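Local coordinates for protein peptidoglycan-N-acetylglucosamine deacetylase BC_1974 (Bacillus cereus, PDB 5N1P) that removes the acetyl group from N-acetylglucosamine residues of peptidoglycan, as a metal-dependent hydrolase of the polysaccharide deacetylase (CE4) family, at residues P12-L23 and L45-H54; P93-S102 and G117-T125. All coordinates share one frame; numbering follows the deposited sequence.

Interaction 1: residues P12-L23 and L45-H54; sequences PGKYTAELLNTL and LVKRENAEGH
L20 and R48 lie at the middle of this contact, where helix 16-23 packs almost parallel to helix 45-51. The two axes run 13° apart and approach to 10.7 Å. The apolar part is built around L20 and L45. The CB of L20 lies over one face of the R48 guanidinium, 3.4 Å from R48 NH2. Its CD1 branch reaches the CG of E49 and the aliphatic part of R48. Its CD2 branch turns to the H54 ring, 3.4 Å from H54 CD2. L23 CD1 meets the same imidazole at CE1. At the other end, L45 CB is 3.8 Å from P12 CB. The CG of P12 rests on V46 CG2. L45 CD2 touches the CB of A17.

The polar part centres on R48. With CG anti to the backbone N (chi1 -159°), its chain reaches across to helix 16-23. NH2 donates to N21 OD1 near the guanidinium plane; the modelled 2.4 Å between NH2 and OD1 is very short and its exact value doubtful. R48 NE forms a salt bridge with E52 OE2, 2.6 Å away, just past the end of its own helix. A water joins both segments: it donates to L20 O and E52 OE1 and also bonds H54 NE2. The other ring nitrogen, H54 ND1, bonds A30 N. A Schellman motif with G53 at C-prime ends helix 45-51 and leads into H54. The E52 salt bridge and L20 at one face probably limit rotation of the R48 guanidinium, and the carboxylate probably offsets its charge.

Interaction 2: residues P93-S102 and G117-T125; sequences PKLTRPPYGS and GGFKVWDWT. With 8GK (~{N}-oxidanylnaphthalene-1-carboxamide), chain E.
R97 CG stands anti to the backbone N (chi1 155°), and bends at chi2 and chi3 fold the guanidinium back onto segment 117-125. NE then donates to W122 O at 2.9 Å, with that oxygen in the guanidinium plane. NH2 makes a weak bond to D123 O. W124 CE3 sits over one guanidinium face, the two planes 78° apart. R97 NH1 forms a salt bridge with D9, the inferred proton acceptor. S102 OG, between its backbone N and carbonyl carbon (chi1 65°), reaches D123 OD2 at 2.5 Å. S102 N bonds the other oxygen, OD1, at 2.9 Å, and both are met on the syn side.

Strands 95-96 and 120-121 pair in parallel, as ends of a beta-alpha-beta unit that crosses over through helix 108-116. K120 N bonds K94 O and W122 N bonds T96 O. K120 O accepts from both T96 N and T96 OG1. L95 packs on W122, its CD2 over one indole face, and P98 CG meets V121 CG1 at 3.6 Å.

The type II turn from P98 to G101 meets the inhibitor. Y100 N donates to its O12 at 3.0 Å, nearly straight. W124 CH2 approaches its naphthalene carbon C7 to 3.3 Å.

In the fold
The two contacts follow one another in sequence. Their centres are 20 Å apart, with the middle of the chain between them, and their nearest atoms stay about 7 Å apart. Both relate to the zinc site formed by D10, H59 and H63, but unequally. Interaction 2 lines the pocket itself: P99, Y100, G101 and W124 form part of the wall around the inhibitor, and the R97 side chain is about 6 Å from the zinc ion. R97 O also bonds ND1 of the zinc ligand H59, as a second-shell partner. Interaction 1 is helix packing farther out. P12 brings it nearest, its side chain about 8 Å from that of D10 and about 12 Å from the zinc ion.

Interaction 1: residues P12-L23 and L45-H54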
loop_
_atom_site.group_PDB
_atom_site.type_symbol
_atom_site.label_atom_id
_atom_site.label_comp_id
_atom_site.label_asym_id
_atom_site.label_seq_id
_atom_site.Cartn_x
_atom_site.Cartn_y
_atom_site.Cartn_z
ATOM N N PRO A 12 9.513 -2.887 3.723
ATOM C CA PRO A 12 10.259 -1.628 3.872
ATOM C C PRO A 12 11.582 -1.617 3.126
ATOM O O PRO A 12 12.038 -2.634 2.583
ATOM C CB PRO A 12 10.519 -1.528 5.387
ATOM C CG PRO A 12 9.609 -2.546 6.027
ATOM C CD PRO A 12 9.425 -3.630 4.993
ATOM N N GLY A 13 12.210 -0.454 3.100
ATOM C CA GLY A 13 13.459 -0.306 2.379
ATOM C C GLY A 13 14.219 0.898 2.878
ATOM O O GLY A 13 13.845 1.506 3.877
ATOM N N LYS A 14 15.276 1.255 2.159
ATOM C CA LYS A 14 16.198 2.288 2.617
ATOM C C LYS A 14 15.683 3.731 2.497
ATOM O O LYS A 14 16.375 4.661 2.899
ATOM C CB LYS A 14 17.523 2.159 1.857
ATOM C CG LYS A 14 17.405 2.320 0.359
ATOM C CD LYS A 14 18.780 2.216 -0.295
ATOM C CE LYS A 14 18.703 2.351 -1.808
ATOM N NZ LYS A 14 17.936 1.247 -2.451
ATOM N N TYR A 15 14.480 3.921 1.966
ATOM C CA TYR A 15 13.907 5.268 1.877
ATOM C C TYR A 15 12.717 5.418 2.816
ATOM O O TYR A 15 12.095 6.477 2.874
ATOM C CB TYR A 15 13.466 5.589 0.443
ATOM C CG TYR A 15 14.552 5.388 -0.587
ATOM C CD1 TYR A 15 15.646 6.241 -0.640
ATOM C CD2 TYR A 15 14.481 4.348 -1.504
ATOM C CE1 TYR A 15 16.644 6.064 -1.576
ATOM C CE2 TYR A 15 15.473 4.165 -2.452
ATOM C CZ TYR A 15 16.555 5.020 -2.476
ATOM O OH TYR A 15 17.544 4.845 -3.412
ATOM N N THR A 16 12.392 4.347 3.530
ATOM C CA THR A 16 11.167 4.311 4.324
ATOM C C THR A 16 11.232 5.213 5.554
ATOM O O THR A 16 10.245 5.862 5.908
ATOM C CB THR A 16 10.853 2.855 4.721
ATOM O OG1 THR A 16 10.665 2.104 3.517
ATOM C CG2 THR A 16 9.584 2.769 5.560
ATOM N N ALA A 17 12.386 5.273 6.207
ATOM C CA ALA A 17 12.522 6.135 7.370
ATOM C C ALA A 17 12.299 7.601 6.972
ATOM O O ALA A 17 11.604 8.346 7.662
ATOM C CB ALA A 17 13.897 5.944 8.026
ATOM N N GLU A 18 12.867 8.006 5.840
ATOM C CA GLU A 18 12.661 9.361 5.345
ATOM C C GLU A 18 11.189 9.637 5.032
ATOM O O GLU A 18 10.665 10.708 5.350
ATOM C CB GLU A 18 13.504 9.610 4.096
ATOM C CG GLU A 18 13.297 10.996 3.510
ATOM C CD GLU A 18 14.262 11.294 2.389
ATOM O OE1 GLU A 18 15.075 10.403 2.065
ATOM O OE2 GLU A 18 14.205 12.418 1.838
ATOM N N LEU A 19 10.526 8.670 4.408
ATOM C CA LEU A 19 9.103 8.806 4.141
ATOM C C LEU A 19 8.309 8.991 5.434
ATOM O O LEU A 19 7.443 9.857 5.521
ATOM C CB LEU A 19 8.586 7.587 3.375
ATOM C CG LEU A 19 7.074 7.540 3.154
ATOM C CD1 LEU A 19 6.570 8.773 2.388
ATOM C CD2 LEU A 19 6.711 6.261 2.402
ATOM N N LEU A 20 8.606 8.173 6.436
ATOM C CA LEU A 20 7.918 8.272 7.716
ATOM C C LEU A 20 8.099 9.640 8.351
ATOM O O LEU A 20 7.164 10.187 8.936
ATOM C CB LEU A 20 8.406 7.179 8.666
ATOM C CG LEU A 20 7.892 5.793 8.283
ATOM C CD1 LEU A 20 8.606 4.732 9.092
ATOM C CD2 LEU A 20 6.384 5.717 8.512
ATOM N N ASN A 21 9.296 10.202 8.223
ATOM C CA ASN A 21 9.560 11.529 8.767
ATOM C C ASN A 21 8.758 12.586 8.018
ATOM O O ASN A 21 8.212 13.508 8.618
ATOM C CB ASN A 21 11.053 11.837 8.720
ATOM C CG ASN A 21 11.859 10.938 9.645
ATOM O OD1 ASN A 21 11.333 10.412 10.627
ATOM N ND2 ASN A 21 13.137 10.755 9.333
ATOM N N THR A 22 8.657 12.426 6.702
ATOM C CA THR A 22 7.890 13.354 5.882
ATOM C C THR A 22 6.405 13.305 6.250
ATOM O O THR A 22 5.761 14.345 6.400
ATOM C CB THR A 22 8.086 13.047 4.381
ATOM O OG1 THR A 22 9.463 13.268 4.040
ATOM C CG2 THR A 22 7.200 13.941 3.517
ATOM N N LEU A 23 5.870 12.097 6.414
ATOM C CA LEU A 23 4.472 11.934 6.792
ATOM C C LEU A 23 4.192 12.576 8.157
ATOM O O LEU A 23 3.188 13.273 8.334
ATOM C CB LEU A 23 4.097 10.448 6.807
ATOM C CG LEU A 23 4.096 9.802 5.412
ATOM C CD1 LEU A 23 3.990 8.286 5.513
ATOM C CD2 LEU A 23 2.958 10.383 4.573
ATOM N N LEU A 45 11.692 -0.919 11.061
ATOM C CA LEU A 45 10.873 -0.020 10.245
ATOM C C LEU A 45 9.409 -0.451 10.285
ATOM O O LEU A 45 8.500 0.384 10.241
ATOM C CB LEU A 45 11.374 0.020 8.802
ATOM C CG LEU A 45 12.683 0.790 8.639
ATOM C CD1 LEU A 45 13.204 0.672 7.216
ATOM C CD2 LEU A 45 12.485 2.253 9.029
ATOM N N VAL A 46 9.182 -1.759 10.339
ATOM C CA VAL A 46 7.831 -2.269 10.501
ATOM C C VAL A 46 7.241 -1.747 11.805
ATOM O O VAL A 46 6.101 -1.285 11.852
ATOM C CB VAL A 46 7.795 -3.816 10.500
ATOM C CG1 VAL A 46 6.371 -4.307 10.711
ATOM C CG2 VAL A 46 8.393 -4.379 9.209
ATOM N N LYS A 47 8.037 -1.811 12.867
ATOM C CA LYS A 47 7.597 -1.335 14.178
ATOM C C LYS A 47 7.263 0.147 14.122
ATOM O O LYS A 47 6.226 0.595 14.625
ATOM C CB LYS A 47 8.671 -1.588 15.229
ATOM C CG LYS A 47 8.215 -1.268 16.637
ATOM C CD LYS A 47 9.255 -1.706 17.661
ATOM C CE LYS A 47 9.415 -3.217 17.649
ATOM N NZ LYS A 47 9.395 -3.791 19.031
ATOM N N ARG A 48 8.133 0.907 13.482
ATOM C CA ARG A 48 7.942 2.335 13.415
ATOM C C ARG A 48 6.699 2.723 12.587
ATOM O O ARG A 48 5.941 3.623 12.967
ATOM C CB ARG A 48 9.208 2.977 12.855
ATOM C CG ARG A 48 9.311 4.403 13.213
ATOM C CD ARG A 48 10.469 5.094 12.551
ATOM N NE ARG A 48 10.012 6.447 12.318
ATOM C CZ ARG A 48 10.594 7.323 11.522
ATOM N NH1 ARG A 48 11.722 7.017 10.892
ATOM N NH2 ARG A 48 10.037 8.510 11.374
ATOM N N GLU A 49 6.479 2.040 11.465
ATOM C CA GLU A 49 5.282 2.284 10.655
ATOM C C GLU A 49 4.025 2.153 11.503
ATOM O O GLU A 49 3.176 3.053 11.524
ATOM C CB GLU A 49 5.221 1.317 9.466
ATOM C CG GLU A 49 6.203 1.695 8.359
ATOM C CD GLU A 49 6.319 0.655 7.252
ATOM O OE1 GLU A 49 5.547 -0.330 7.243
ATOM O OE2 GLU A 49 7.199 0.842 6.384
ATOM N N ASN A 50 3.923 1.034 12.219
ATOM C CA ASN A 50 2.757 0.757 13.027
ATOM C C ASN A 50 2.638 1.703 14.232
ATOM O O ASN A 50 1.541 2.151 14.565
ATOM C CB ASN A 50 2.796 -0.701 13.490
ATOM C CG ASN A 50 1.667 -1.035 14.419
ATOM O OD1 ASN A 50 1.875 -1.222 15.627
ATOM N ND2 ASN A 50 0.462 -1.089 13.881
ATOM N N ALA A 51 3.768 2.021 14.858
ATOM C CA ALA A 51 3.778 2.881 16.039
ATOM C C ALA A 51 3.384 4.314 15.732
ATOM O O ALA A 51 2.879 5.023 16.610
ATOM C CB ALA A 51 5.155 2.862 16.689
ATOM N N GLU A 52 3.618 4.744 14.499
ATOM C CA GLU A 52 3.384 6.139 14.141
ATOM C C GLU A 52 2.042 6.333 13.449
ATOM O O GLU A 52 1.808 7.353 12.805
ATOM C CB GLU A 52 4.552 6.661 13.290
ATOM C CG GLU A 52 5.845 6.608 14.118
ATOM C CD GLU A 52 7.067 7.193 13.437
ATOM O OE1 GLU A 52 6.957 7.692 12.306
ATOM O OE2 GLU A 52 8.151 7.159 14.058
ATOM N N GLY A 53 1.155 5.357 13.619
ATOM C CA GLY A 53 -0.234 5.518 13.241
ATOM C C GLY A 53 -0.596 5.016 11.863
ATOM O O GLY A 53 -1.730 5.180 11.411
ATOM N N HIS A 54 0.360 4.403 11.176
ATOM C CA HIS A 54 0.087 3.928 9.832
ATOM C C HIS A 54 -0.416 2.508 9.864
ATOM O O HIS A 54 -0.155 1.768 10.807
ATOM C CB HIS A 54 1.345 4.026 8.968
ATOM C CG HIS A 54 1.994 5.368 9.051
ATOM N ND1 HIS A 54 1.426 6.499 8.510
ATOM C CD2 HIS A 54 3.139 5.762 9.655
ATOM C CE1 HIS A 54 2.210 7.539 8.759
ATOM N NE2 HIS A 54 3.249 7.117 9.455
HETATM O O HOH W 1 5.342 8.729 10.535
#

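Interaction 2: residues P93-S102 and G117-T125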
loop_
_atom_site.group_PDB
_atom_site.type_symbol
_atom_site.label_atom_id
_atom_site.label_comp_id
_atom_site.label_asym_id
_atom_site.label_seq_id
_atom_site.Cartn_x
_atom_site.Cartn_y
_atom_site.Cartn_z
ATOM N N PRO A 93 -2.474 -8.334 10.844
ATOM C CA PRO A 93 -3.265 -7.505 9.923
ATOM C C PRO A 93 -4.168 -8.336 9.044
ATOM O O PRO A 93 -3.800 -9.471 8.733
ATOM C CB PRO A 93 -2.208 -6.821 9.067
ATOM C CG PRO A 93 -0.925 -6.921 9.888
ATOM C CD PRO A 93 -1.028 -8.229 10.576
ATOM N N LYS A 94 -5.293 -7.764 8.617
ATOM C CA LYS A 94 -6.214 -8.480 7.733
ATOM C C LYS A 94 -6.138 -8.019 6.277
ATOM O O LYS A 94 -6.550 -8.751 5.390
ATOM C CB LYS A 94 -7.656 -8.337 8.223
ATOM C CG LYS A 94 -7.903 -8.962 9.604
ATOM C CD LYS A 94 -7.404 -10.405 9.659
ATOM C CE LYS A 94 -7.667 -11.071 11.021
ATOM N NZ LYS A 94 -6.703 -10.645 12.081
ATOM N N LEU A 95 -5.628 -6.812 6.026
ATOM C CA LEU A 95 -5.670 -6.269 4.665
ATOM C C LEU A 95 -4.461 -6.678 3.836
ATOM O O LEU A 95 -3.313 -6.552 4.266
ATOM C CB LEU A 95 -5.783 -4.742 4.706
ATOM C CG LEU A 95 -6.025 -4.070 3.349
ATOM C CD1 LEU A 95 -7.385 -4.483 2.765
ATOM C CD2 LEU A 95 -5.918 -2.557 3.525
ATOM N N THR A 96 -4.735 -7.171 2.633
ATOM C CA THR A 96 -3.710 -7.543 1.681
ATOM C C THR A 96 -3.827 -6.663 0.434
ATOM O O THR A 96 -4.903 -6.177 0.102
ATOM C CB THR A 96 -3.826 -9.025 1.257
ATOM O OG1 THR A 96 -4.993 -9.200 0.430
ATOM C CG2 THR A 96 -3.951 -9.910 2.479
ATOM N N ARG A 97 -2.693 -6.456 -0.213
ATOM C CA ARG A 97 -2.618 -5.763 -1.507
ATOM C C ARG A 97 -2.013 -6.755 -2.496
ATOM O O ARG A 97 -0.891 -7.217 -2.312
ATOM C CB ARG A 97 -1.779 -4.487 -1.356
ATOM C CG ARG A 97 -1.075 -3.928 -2.586
ATOM C CD ARG A 97 -1.992 -3.175 -3.544
ATOM N NE ARG A 97 -2.873 -2.143 -3.001
ATOM C CZ ARG A 97 -2.528 -0.880 -2.743
ATOM N NH1 ARG A 97 -1.263 -0.486 -2.857
ATOM N NH2 ARG A 97 -3.445 -0.014 -2.312
ATOM N N PRO A 98 -2.774 -7.132 -3.537
ATOM C CA PRO A 98 -2.238 -8.153 -4.450
ATOM C C PRO A 98 -1.095 -7.632 -5.304
ATOM O O PRO A 98 -1.227 -6.590 -5.942
ATOM C CB PRO A 98 -3.431 -8.508 -5.361
ATOM C CG PRO A 98 -4.636 -7.932 -4.692
ATOM C CD PRO A 98 -4.166 -6.762 -3.854
ATOM N N PRO A 99 0.024 -8.362 -5.331
ATOM C CA PRO A 99 1.007 -8.030 -6.354
ATOM C C PRO A 99 0.363 -8.062 -7.748
ATOM O O PRO A 99 -0.377 -8.991 -8.060
ATOM C CB PRO A 99 2.052 -9.127 -6.191
ATOM C CG PRO A 99 1.990 -9.475 -4.731
ATOM C CD PRO A 99 0.526 -9.365 -4.376
ATOM N N TYR A 100 0.638 -7.039 -8.552
ATOM C CA TYR A 100 0.098 -6.886 -9.910
ATOM C C TYR A 100 -1.406 -6.605 -9.923
ATOM O O TYR A 100 -2.033 -6.585 -10.990
ATOM C CB TYR A 100 0.427 -8.114 -10.783
ATOM C CG TYR A 100 1.890 -8.464 -10.689
ATOM C CD1 TYR A 100 2.861 -7.672 -11.309
ATOM C CD2 TYR A 100 2.311 -9.545 -9.939
ATOM C CE1 TYR A 100 4.211 -7.979 -11.192
ATOM C CE2 TYR A 100 3.650 -9.851 -9.815
ATOM C CZ TYR A 100 4.594 -9.063 -10.440
ATOM O OH TYR A 100 5.929 -9.375 -10.291
ATOM N N GLY A 101 -1.978 -6.343 -8.751
ATOM C CA GLY A 101 -3.409 -6.071 -8.657
ATOM C C GLY A 101 -4.232 -7.353 -8.705
ATOM O O GLY A 101 -3.730 -8.398 -9.095
ATOM N N SER A 102 -5.503 -7.274 -8.327
ATOM C CA SER A 102 -6.334 -8.482 -8.230
ATOM C C SER A 102 -6.851 -9.021 -9.555
ATOM O O SER A 102 -7.318 -10.161 -9.607
ATOM C CB SER A 102 -7.539 -8.234 -7.318
ATOM O OG SER A 102 -8.411 -7.270 -7.878
ATOM N N GLY A 117 -10.365 -17.070 4.743
ATOM C CA GLY A 117 -9.183 -16.901 5.564
ATOM C C GLY A 117 -9.212 -15.659 6.434
ATOM O O GLY A 117 -8.290 -15.430 7.211
ATOM N N GLY A 118 -10.263 -14.858 6.305
ATOM C CA GLY A 118 -10.436 -13.677 7.135
ATOM C C GLY A 118 -9.684 -12.466 6.611
ATOM O O GLY A 118 -9.473 -11.494 7.339
ATOM N N PHE A 119 -9.285 -12.522 5.346
ATOM C CA PHE A 119 -8.513 -11.432 4.749
ATOM C C PHE A 119 -9.397 -10.477 3.962
ATOM O O PHE A 119 -10.492 -10.845 3.520
ATOM C CB PHE A 119 -7.429 -11.980 3.812
ATOM C CG PHE A 119 -6.366 -12.743 4.513
ATOM C CD1 PHE A 119 -5.342 -12.075 5.164
ATOM C CD2 PHE A 119 -6.390 -14.124 4.548
ATOM C CE1 PHE A 119 -4.350 -12.775 5.827
ATOM C CE2 PHE A 119 -5.401 -14.821 5.215
ATOM C CZ PHE A 119 -4.383 -14.139 5.851
ATOM N N LYS A 120 -8.905 -9.258 3.780
ATOM C CA LYS A 120 -9.474 -8.307 2.838
ATOM C C LYS A 120 -8.450 -8.002 1.742
ATOM O O LYS A 120 -7.261 -8.312 1.884
ATOM C CB LYS A 120 -9.896 -7.001 3.533
ATOM C CG LYS A 120 -10.942 -7.153 4.637
ATOM C CD LYS A 120 -12.292 -7.605 4.095
ATOM C CE LYS A 120 -13.324 -7.648 5.219
ATOM N NZ LYS A 120 -14.636 -8.168 4.748
ATOM N N VAL A 121 -8.921 -7.399 0.652
ATOM C CA VAL A 121 -8.079 -7.078 -0.486
ATOM C C VAL A 121 -8.321 -5.641 -0.914
ATOM O O VAL A 121 -9.464 -5.264 -1.193
ATOM C CB VAL A 121 -8.372 -7.997 -1.706
ATOM C CG1 VAL A 121 -7.715 -7.435 -2.966
ATOM C CG2 VAL A 121 -7.916 -9.417 -1.442
ATOM N N TRP A 122 -7.257 -4.846 -0.983
ATOM C CA TRP A 122 -7.355 -3.509 -1.556
ATOM C C TRP A 122 -6.479 -3.402 -2.790
ATOM O O TRP A 122 -5.269 -3.704 -2.738
ATOM C CB TRP A 122 -6.941 -2.422 -0.557
ATOM C CG TRP A 122 -8.088 -1.711 0.089
ATOM C CD1 TRP A 122 -9.382 -2.160 0.198
ATOM C CD2 TRP A 122 -8.065 -0.401 0.665
ATOM N NE1 TRP A 122 -10.154 -1.209 0.838
ATOM C CE2 TRP A 122 -9.368 -0.116 1.120
ATOM C CE3 TRP A 122 -7.061 0.562 0.843
ATOM C CZ2 TRP A 122 -9.703 1.088 1.736
ATOM C CZ3 TRP A 122 -7.396 1.759 1.461
ATOM C CH2 TRP A 122 -8.708 2.008 1.895
ATOM N N ASP A 123 -7.096 -2.994 -3.899
ATOM C CA ASP A 123 -6.349 -2.530 -5.050
ATOM C C ASP A 123 -6.177 -1.017 -4.868
ATOM O O ASP A 123 -5.821 -0.574 -3.777
ATOM C CB ASP A 123 -7.067 -2.894 -6.359
ATOM C CG ASP A 123 -7.085 -4.397 -6.612
ATOM O OD1 ASP A 123 -5.997 -5.005 -6.642
ATOM O OD2 ASP A 123 -8.182 -4.987 -6.782
ATOM N N TRP A 124 -6.430 -0.224 -5.904
ATOM C CA TRP A 124 -6.220 1.215 -5.780
ATOM C C TRP A 124 -7.137 1.945 -6.736
ATOM O O TRP A 124 -7.735 1.304 -7.596
ATOM C CB TRP A 124 -4.754 1.570 -6.060
ATOM C CG TRP A 124 -4.272 1.012 -7.358
ATOM C CD1 TRP A 124 -4.329 1.624 -8.585
ATOM C CD2 TRP A 124 -3.680 -0.275 -7.580
ATOM N NE1 TRP A 124 -3.804 0.801 -9.548
ATOM C CE2 TRP A 124 -3.403 -0.374 -8.962
ATOM C CE3 TRP A 124 -3.365 -1.358 -6.744
ATOM C CZ2 TRP A 124 -2.823 -1.509 -9.534
ATOM C CZ3 TRP A 124 -2.793 -2.484 -7.311
ATOM C CH2 TRP A 124 -2.523 -2.545 -8.696
ATOM N N THR A 125 -7.257 3.265 -6.580
ATOM C CA THR A 125 -8.061 4.067 -7.515
ATOM C C THR A 125 -7.208 5.011 -8.343
ATOM O O THR A 125 -7.647 5.490 -9.407
ATOM C CB THR A 125 -9.139 4.903 -6.794
ATOM O OG1 THR A 125 -8.524 5.888 -5.957
ATOM C CG2 THR A 125 -10.056 4.016 -5.961
HETATM C C1 8GK E . 2.246 -3.996 -7.567
HETATM C C2 8GK E . 1.856 -3.869 -9.003
HETATM C C3 8GK E . 2.805 -4.165 -9.970
HETATM C C4 8GK E . 2.468 -4.076 -11.316
HETATM C C5 8GK E . 1.178 -3.702 -11.696
HETATM C C6 8GK E . 0.228 -3.410 -10.724
HETATM C C7 8GK E . 0.569 -3.499 -9.375
HETATM C C8 8GK E . 3.430 -4.367 -12.272
HETATM C C9 8GK E . 4.719 -4.740 -11.900
HETATM C C10 8GK E . 5.054 -4.826 -10.553
HETATM C C11 8GK E . 4.092 -4.540 -9.593
HETATM O O12 8GK E . 2.468 -5.119 -7.160
HETATM N N13 8GK E . 2.381 -2.932 -6.778
HETATM O O14 8GK E . 3.358 -2.999 -5.786
#